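Local coordinates for predicted acetamidase/formamidase (Thermoanaerobacter tengcongensis, PDB 3TKK), which probably hydrolyses carbon-nitrogen bonds in linear amides such as acetamide or formamide, and binds zinc and calcium ions, at residues V26-E31 / E208-K213; G74-V79 / E168-V173. All blocks are in the same frame, centred on the assembly; numbering follows the deposited sequence.

Contact 1: residues V26-E31 / E208-K213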
ATOM      1  N   VAL A  26     -11.311 -32.780  10.228  1.00 26.32           N
ATOM      2  CA  VAL A  26     -12.340 -32.054  10.906  1.00 26.25           C
ATOM      3  C   VAL A  26     -13.460 -31.840   9.848  1.00 27.43           C
ATOM      4  O   VAL A  26     -13.285 -32.183   8.630  1.00 26.49           O
ATOM      5  CB  VAL A  26     -11.815 -30.686  11.426  1.00 26.52           C
ATOM      6  CG1 VAL A  26     -10.565 -30.861  12.337  1.00 25.22           C
ATOM      7  CG2 VAL A  26     -11.471 -29.734  10.224  1.00 24.50           C
ATOM      8  N   LYS A  27     -14.581 -31.282  10.318  1.00 27.28           N
ATOM      9  CA  LYS A  27     -15.714 -30.991   9.428  1.00 28.38           C
ATOM     10  C   LYS A  27     -15.975 -29.509   9.344  1.00 27.85           C
ATOM     11  O   LYS A  27     -15.531 -28.684  10.221  1.00 28.97           O
ATOM     12  CB  LYS A  27     -17.042 -31.675   9.931  1.00 29.38           C
ATOM     13  CG  LYS A  27     -16.911 -33.158  10.290  1.00 32.71           C
ATOM     14  CD  LYS A  27     -18.275 -33.704  10.934  1.00 36.37           C
ATOM     15  CE  LYS A  27     -18.117 -35.103  11.522  1.00 39.66           C
ATOM     16  NZ  LYS A  27     -17.894 -35.921  10.339  1.00 41.06           N
ATOM     17  N   SER A  28     -16.809 -29.156   8.378  1.00 27.95           N
ATOM     18  CA  SER A  28     -17.098 -27.711   8.156  1.00 27.60           C
ATOM     19  C   SER A  28     -17.789 -27.218   9.405  1.00 29.17           C
ATOM     20  O   SER A  28     -18.762 -27.851   9.884  1.00 29.62           O
ATOM     21  CB  SER A  28     -18.062 -27.555   6.954  1.00 30.19           C
ATOM     22  OG  SER A  28     -18.373 -26.170   6.824  1.00 30.91           O
ATOM     23  N   GLY A  29     -17.296 -26.134   9.963  1.00 29.30           N
ATOM     24  CA  GLY A  29     -17.896 -25.535  11.152  1.00 28.54           C
ATOM     25  C   GLY A  29     -17.079 -25.803  12.402  1.00 28.52           C
ATOM     26  O   GLY A  29     -17.388 -25.277  13.492  1.00 28.95           O
ATOM     27  N   ASP A  30     -16.092 -26.698  12.302  1.00 27.53           N
ATOM     28  CA  ASP A  30     -15.364 -27.144  13.541  1.00 27.55           C
ATOM     29  C   ASP A  30     -14.318 -26.046  13.830  1.00 27.02           C
ATOM     30  O   ASP A  30     -13.855 -25.338  12.873  1.00 25.57           O
ATOM     31  CB  ASP A  30     -14.555 -28.443  13.296  1.00 27.17           C
ATOM     32  CG  ASP A  30     -15.398 -29.686  13.412  1.00 28.32           C
ATOM     33  OD1 ASP A  30     -16.466 -29.616  13.934  1.00 29.44           O
ATOM     34  OD2 ASP A  30     -14.959 -30.743  12.913  1.00 31.48           O
ATOM     35  N   GLU A  31     -13.885 -25.977  15.090  1.00 26.84           N
ATOM     36  CA  GLU A  31     -12.887 -25.030  15.484  1.00 28.02           C
ATOM     37  C   GLU A  31     -11.583 -25.787  15.773  1.00 27.40           C
ATOM     38  O   GLU A  31     -11.656 -26.898  16.210  1.00 26.56           O
ATOM     39  CB  GLU A  31     -13.342 -24.383  16.795  1.00 31.91           C
ATOM     40  CG  GLU A  31     -14.215 -23.150  16.601  1.00 34.24           C
ATOM     41  CD  GLU A  31     -14.464 -22.368  17.899  1.00 35.78           C
ATOM     42  OE1 GLU A  31     -14.472 -22.901  19.021  1.00 39.65           O
ATOM     43  OE2 GLU A  31     -14.647 -21.182  17.794  1.00 36.94           O
ATOM     44  N   GLU A 208     -11.635 -21.154  12.878  1.00 24.31           N
ATOM     45  CA  GLU A 208     -12.770 -22.007  12.550  1.00 27.30           C
ATOM     46  C   GLU A 208     -12.725 -22.207  11.051  1.00 23.32           C
ATOM     47  O   GLU A 208     -12.244 -21.321  10.352  1.00 24.23           O
ATOM     48  CB  GLU A 208     -14.079 -21.340  12.964  1.00 27.93           C
ATOM     49  CG  GLU A 208     -15.225 -22.054  12.313  1.00 37.42           C
ATOM     50  CD  GLU A 208     -16.605 -21.490  12.665  1.00 43.38           C
ATOM     51  OE1 GLU A 208     -16.703 -20.846  13.743  1.00 48.86           O
ATOM     52  OE2 GLU A 208     -17.566 -21.691  11.859  1.00 44.84           O
ATOM     53  N   VAL A 209     -13.137 -23.363  10.547  1.00 23.68           N
ATOM     54  CA  VAL A 209     -13.115 -23.608   9.136  1.00 23.33           C
ATOM     55  C   VAL A 209     -14.538 -23.783   8.616  1.00 24.37           C
ATOM     56  O   VAL A 209     -15.343 -24.393   9.282  1.00 26.98           O
ATOM     57  CB  VAL A 209     -12.285 -24.839   8.730  1.00 22.96           C
ATOM     58  CG1 VAL A 209     -10.769 -24.608   8.859  1.00 21.94           C
ATOM     59  CG2 VAL A 209     -12.725 -26.133   9.588  1.00 23.83           C
ATOM     60  N   GLU A 210     -14.807 -23.302   7.386  1.00 24.28           N
ATOM     61  CA  GLU A 210     -16.082 -23.607   6.665  1.00 26.75           C
ATOM     62  C   GLU A 210     -15.839 -23.875   5.182  1.00 25.35           C
ATOM     63  O   GLU A 210     -15.142 -23.126   4.549  1.00 24.35           O
ATOM     64  CB  GLU A 210     -17.006 -22.435   6.700  1.00 27.98           C
ATOM     65  CG  GLU A 210     -17.611 -22.249   8.053  1.00 38.82           C
ATOM     66  CD  GLU A 210     -18.719 -21.210   8.030  1.00 45.97           C
ATOM     67  OE1 GLU A 210     -19.225 -20.784   6.914  1.00 47.32           O
ATOM     68  OE2 GLU A 210     -19.092 -20.844   9.147  1.00 50.50           O
ATOM     69  N   VAL A 211     -16.496 -24.880   4.652  1.00 25.99           N
ATOM     70  CA  VAL A 211     -16.432 -25.137   3.223  1.00 28.44           C
ATOM     71  C   VAL A 211     -17.535 -24.268   2.553  1.00 31.12           C
ATOM     72  O   VAL A 211     -18.689 -24.295   2.973  1.00 29.94           O
ATOM     73  CB  VAL A 211     -16.629 -26.632   2.988  1.00 29.45           C
ATOM     74  CG1 VAL A 211     -16.674 -26.925   1.509  1.00 31.54           C
ATOM     75  CG2 VAL A 211     -15.488 -27.352   3.675  1.00 27.03           C
ATOM     76  N   ILE A 212     -17.157 -23.440   1.592  1.00 29.71           N
ATOM     77  CA  ILE A 212     -18.139 -22.692   0.770  1.00 33.14           C
ATOM     78  C   ILE A 212     -18.282 -23.330  -0.581  1.00 31.58           C
ATOM     79  O   ILE A 212     -17.264 -23.579  -1.252  1.00 31.22           O
ATOM     80  CB  ILE A 212     -17.645 -21.269   0.452  1.00 32.16           C
ATOM     81  CG1 ILE A 212     -17.389 -20.410   1.740  1.00 32.43           C
ATOM     82  CG2 ILE A 212     -18.580 -20.639  -0.558  1.00 34.25           C
ATOM     83  CD1 ILE A 212     -18.506 -20.429   2.672  1.00 36.56           C
ATOM     84  N   LYS A 213     -19.530 -23.599  -0.994  1.00 35.33           N
ATOM     85  CA  LYS A 213     -19.862 -24.130  -2.329  1.00 36.67           C
ATOM     86  C   LYS A 213     -20.392 -23.090  -3.336  1.00 39.42           C
ATOM     87  O   LYS A 213     -21.014 -22.106  -2.966  1.00 37.91           O
ATOM     88  CB  LYS A 213     -20.917 -25.263  -2.208  1.00 40.38           C
ATOM     89  CG  LYS A 213     -20.613 -26.294  -1.127  1.00 37.86           C
ATOM     90  CD  LYS A 213     -19.644 -27.270  -1.723  1.00 38.01           C
ATOM     91  CE  LYS A 213     -19.593 -28.574  -0.961  1.00 35.90           C
ATOM     92  NZ  LYS A 213     -18.505 -29.415  -1.471  1.00 32.55           N
TER
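Gly29 and Asp30, at the end of a type II turn from Lys27 to Asp30, pair antiparallel with 208-213: Gly29 N gives its hydrogen to Val209 O at 2.7 Å, Val209 N returns one to Asp30 O, and Glu31 pairs with Glu208 in a non-hydrogen-bonded bridge. Ser28 prolongs this ladder with its side chain. Its OG, anti to the backbone N (chi1 177°), accepts a bond from Val211 N at 3.1 Å, with an N-H...O angle of 162°, standing in, it seems, for the backbone carbonyl of a regular ladder. An alanine here would probably leave Val211 N without this acceptor and that end of the pairing held less firmly. Val26 meets Val209 methyl to methyl, CG2 to CG2 at 3.9 Å, the two side chains crossing at about a right angle. The turn is braced from within by Asp30, whose OD2 receives Lys27 N at 2.7 Å from above the carboxylate plane, while its OD1 is bonded to Ser1 and Met3. The carboxylates of Glu31 and Glu208 approach to 4.6 Å between OE2 and OE1; Lys82 bridges both, which probably offsets their repulsion. The turn carries the chain from strand 24-27, paired with strand 62-69, into strand 31-36, which lies between strands 4-7 and 203-212.

Contact 2: residues G74-V79 / E168-V173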
ATOM      1  N   GLY A  74     -12.272 -26.811  -6.254  1.00 27.55           N
ATOM      2  CA  GLY A  74     -13.209 -25.857  -6.903  1.00 29.22           C
ATOM      3  C   GLY A  74     -14.050 -25.152  -5.840  1.00 30.25           C
ATOM      4  O   GLY A  74     -14.628 -24.094  -6.155  1.00 31.91           O
ATOM      5  N   ASP A  75     -14.158 -25.719  -4.614  1.00 27.17           N
ATOM      6  CA  ASP A  75     -14.859 -25.002  -3.534  1.00 26.83           C
ATOM      7  C   ASP A  75     -13.996 -23.922  -2.949  1.00 25.72           C
ATOM      8  O   ASP A  75     -12.901 -23.622  -3.426  1.00 24.82           O
ATOM      9  CB  ASP A  75     -15.127 -25.985  -2.352  1.00 29.54           C
ATOM     10  CG  ASP A  75     -16.068 -27.110  -2.724  1.00 30.42           C
ATOM     11  OD1 ASP A  75     -16.757 -26.980  -3.763  1.00 31.50           O
ATOM     12  OD2 ASP A  75     -16.114 -28.111  -1.987  1.00 29.40           O
ATOM     13  N   VAL A  76     -14.424 -23.326  -1.832  1.00 25.14           N
ATOM     14  CA  VAL A  76     -13.576 -22.322  -1.326  1.00 24.00           C
ATOM     15  C   VAL A  76     -13.512 -22.680   0.151  1.00 26.50           C
ATOM     16  O   VAL A  76     -14.546 -23.102   0.713  1.00 24.36           O
ATOM     17  CB  VAL A  76     -14.164 -20.877  -1.546  1.00 26.29           C
ATOM     18  CG1 VAL A  76     -13.572 -19.883  -0.549  1.00 23.15           C
ATOM     19  CG2 VAL A  76     -13.906 -20.418  -3.003  1.00 24.48           C
ATOM     20  N   LEU A  77     -12.337 -22.562   0.783  1.00 22.53           N
ATOM     21  CA  LEU A  77     -12.344 -22.748   2.268  1.00 22.29           C
ATOM     22  C   LEU A  77     -12.273 -21.442   2.959  1.00 23.18           C
ATOM     23  O   LEU A  77     -11.323 -20.673   2.724  1.00 22.63           O
ATOM     24  CB  LEU A  77     -11.154 -23.538   2.705  1.00 21.68           C
ATOM     25  CG  LEU A  77     -10.897 -23.896   4.167  1.00 21.48           C
ATOM     26  CD1 LEU A  77     -11.857 -25.078   4.457  1.00 22.44           C
ATOM     27  CD2 LEU A  77      -9.416 -24.358   4.362  1.00 20.78           C
ATOM     28  N   LYS A  78     -13.221 -21.212   3.871  1.00 22.95           N
ATOM     29  CA  LYS A  78     -13.229 -20.014   4.707  1.00 22.18           C
ATOM     30  C   LYS A  78     -12.690 -20.330   6.118  1.00 22.46           C
ATOM     31  O   LYS A  78     -13.084 -21.338   6.710  1.00 22.41           O
ATOM     32  CB  LYS A  78     -14.647 -19.462   4.763  1.00 23.27           C
ATOM     33  CG  LYS A  78     -14.897 -18.424   5.908  1.00 26.41           C
ATOM     34  CD  LYS A  78     -16.422 -17.984   5.885  1.00 25.67           C
ATOM     35  CE  LYS A  78     -16.835 -17.629   7.315  1.00 34.44           C
ATOM     36  NZ  LYS A  78     -18.234 -17.043   7.258  1.00 34.93           N
ATOM     37  N   VAL A  79     -11.725 -19.489   6.561  1.00 22.66           N
ATOM     38  CA  VAL A  79     -10.992 -19.710   7.776  1.00 22.32           C
ATOM     39  C   VAL A  79     -11.177 -18.428   8.598  1.00 22.75           C
ATOM     40  O   VAL A  79     -10.716 -17.330   8.268  1.00 23.29           O
ATOM     41  CB  VAL A  79      -9.491 -20.001   7.539  1.00 20.93           C
ATOM     42  CG1 VAL A  79      -8.760 -20.231   8.938  1.00 19.80           C
ATOM     43  CG2 VAL A  79      -9.238 -21.084   6.448  1.00 19.81           C
ATOM     44  N   GLU A 168     -11.225 -13.054   8.089  1.00 22.99           N
ATOM     45  CA  GLU A 168     -11.586 -14.285   7.453  1.00 22.71           C
ATOM     46  C   GLU A 168     -10.761 -14.380   6.199  1.00 23.87           C
ATOM     47  O   GLU A 168     -10.754 -13.469   5.405  1.00 21.71           O
ATOM     48  CB  GLU A 168     -13.058 -14.178   7.027  1.00 25.35           C
ATOM     49  CG  GLU A 168     -14.028 -14.410   8.169  1.00 29.32           C
ATOM     50  CD  GLU A 168     -15.412 -13.933   7.711  1.00 35.90           C
ATOM     51  OE1 GLU A 168     -15.651 -13.729   6.467  1.00 36.12           O
ATOM     52  OE2 GLU A 168     -16.221 -13.731   8.562  1.00 35.73           O
ATOM     53  N   VAL A 169     -10.053 -15.468   5.994  1.00 20.29           N
ATOM     54  CA  VAL A 169      -9.327 -15.668   4.744  1.00 19.97           C
ATOM     55  C   VAL A 169     -10.000 -16.759   3.894  1.00 22.78           C
ATOM     56  O   VAL A 169     -10.366 -17.846   4.469  1.00 21.09           O
ATOM     57  CB  VAL A 169      -7.962 -16.177   5.112  1.00 18.27           C
ATOM     58  CG1 VAL A 169      -7.108 -16.097   3.833  1.00 20.46           C
ATOM     59  CG2 VAL A 169      -7.370 -15.249   6.201  1.00 22.02           C
ATOM     60  N   TYR A 170     -10.165 -16.534   2.589  1.00 19.63           N
ATOM     61  CA  TYR A 170     -10.903 -17.423   1.783  1.00 21.05           C
ATOM     62  C   TYR A 170      -9.927 -17.962   0.859  1.00 22.52           C
ATOM     63  O   TYR A 170      -9.237 -17.195   0.253  1.00 22.53           O
ATOM     64  CB  TYR A 170     -11.971 -16.632   1.036  1.00 21.96           C
ATOM     65  CG  TYR A 170     -13.039 -16.117   1.959  1.00 25.71           C
ATOM     66  CD1 TYR A 170     -14.283 -16.781   2.040  1.00 26.54           C
ATOM     67  CD2 TYR A 170     -12.830 -15.005   2.708  1.00 24.85           C
ATOM     68  CE1 TYR A 170     -15.279 -16.333   2.812  1.00 31.31           C
ATOM     69  CE2 TYR A 170     -13.842 -14.492   3.496  1.00 28.04           C
ATOM     70  CZ  TYR A 170     -15.048 -15.174   3.579  1.00 31.28           C
ATOM     71  OH  TYR A 170     -16.055 -14.708   4.353  1.00 33.43           O
ATOM     72  N   PHE A 171      -9.856 -19.299   0.695  1.00 22.99           N
ATOM     73  CA  PHE A 171      -8.911 -19.876  -0.182  1.00 19.99           C
ATOM     74  C   PHE A 171      -9.588 -20.712  -1.242  1.00 20.91           C
ATOM     75  O   PHE A 171     -10.471 -21.558  -0.914  1.00 21.69           O
ATOM     76  CB  PHE A 171      -8.020 -20.923   0.633  1.00 19.88           C
ATOM     77  CG  PHE A 171      -7.095 -20.285   1.604  1.00 18.81           C
ATOM     78  CD1 PHE A 171      -5.954 -19.653   1.166  1.00 18.29           C
ATOM     79  CD2 PHE A 171      -7.353 -20.347   2.919  1.00 19.98           C
ATOM     80  CE1 PHE A 171      -5.084 -18.959   2.077  1.00 19.57           C
ATOM     81  CE2 PHE A 171      -6.516 -19.671   3.879  1.00 18.99           C
ATOM     82  CZ  PHE A 171      -5.351 -19.024   3.441  1.00 18.58           C
ATOM     83  N   PRO A 172      -9.162 -20.570  -2.470  1.00 21.12           N
ATOM     84  CA  PRO A 172      -9.568 -21.625  -3.394  1.00 22.08           C
ATOM     85  C   PRO A 172      -9.064 -22.991  -2.997  1.00 22.10           C
ATOM     86  O   PRO A 172      -7.891 -23.115  -2.628  1.00 21.44           O
ATOM     87  CB  PRO A 172      -8.834 -21.293  -4.708  1.00 22.28           C
ATOM     88  CG  PRO A 172      -8.026 -20.027  -4.498  1.00 21.37           C
ATOM     89  CD  PRO A 172      -8.074 -19.713  -2.976  1.00 20.55           C
ATOM     90  N   VAL A 173      -9.894 -24.036  -3.169  1.00 26.26           N
ATOM     91  CA  VAL A 173      -9.555 -25.447  -2.869  1.00 23.28           C
ATOM     92  C   VAL A 173      -9.038 -26.134  -4.135  1.00 27.66           C
ATOM     93  O   VAL A 173      -9.709 -26.168  -5.179  1.00 28.82           O
ATOM     94  CB  VAL A 173     -10.798 -26.216  -2.297  1.00 26.19           C
ATOM     95  CG1 VAL A 173     -10.411 -27.588  -1.803  1.00 24.37           C
ATOM     96  CG2 VAL A 173     -11.303 -25.443  -1.011  1.00 23.42           C
TER
HETATM   97  O   HOH W   1     -18.438 -14.769   8.820  1.00 18.94           O
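The Tyr170 ring has CG1 of Val76 at its edge, near the ring plane, while the aliphatic chain of Lys78 runs beside the ring and points the same way, its CD 3.6 Å from Tyr170 OH. Phe301 adds an edge-to-face contact with this tyrosine. On the other side of the sheet, the Phe171 ring receives CG2 of Val79 at its edge, 4.0 Å from CE2. Between the rings runs a regular antiparallel ladder: Leu77 and Phe171 exchange two backbone bonds, as do Val79 and Val169. Past the strand, Val173 N reaches Asp75 O and Gly74 N reaches Val173 O at 2.9 Å, while Val173 CG2 packs 3.5 Å from Leu77 N. Tyr170 OH donates to Glu168 OE1, modelled so short, at 2.4 Å, that the exact length is doubtful. The other oxygen, Glu168 OE2, stands 4.1 Å from Lys78 NZ, and one water joins them, accepting from the lysine and donating to the carboxylate. The chemistry is therefore divided: the Leu77, Val79 and Phe171 side is apolar, whereas on the Tyr170 side a phenol and a water meet one carboxylate, with the lysine linked through the water and close enough that its charge would probably favour the ionised form.

Overall arrangement
From the N terminus the chain first passes through 26-31, then 74-79, 168-173 and finally 208-213. Contact 2 closes a loop of 88 residues, and contact 1 closes a longer one of 176 that encloses it, so the two nest without crossing. Their centres are 10 Å apart, and they meet where strands 203-212 and 76-86 run side by side in the nine-stranded mixed sheet: Glu210 N probably bonds Lys78 O, and Lys213 forms a salt bridge with Asp75. Contact 1 secures the turn leading into strand 31-36 against this sheet, while contact 2 adds strand 168-172 on the other flank of strand 76-86.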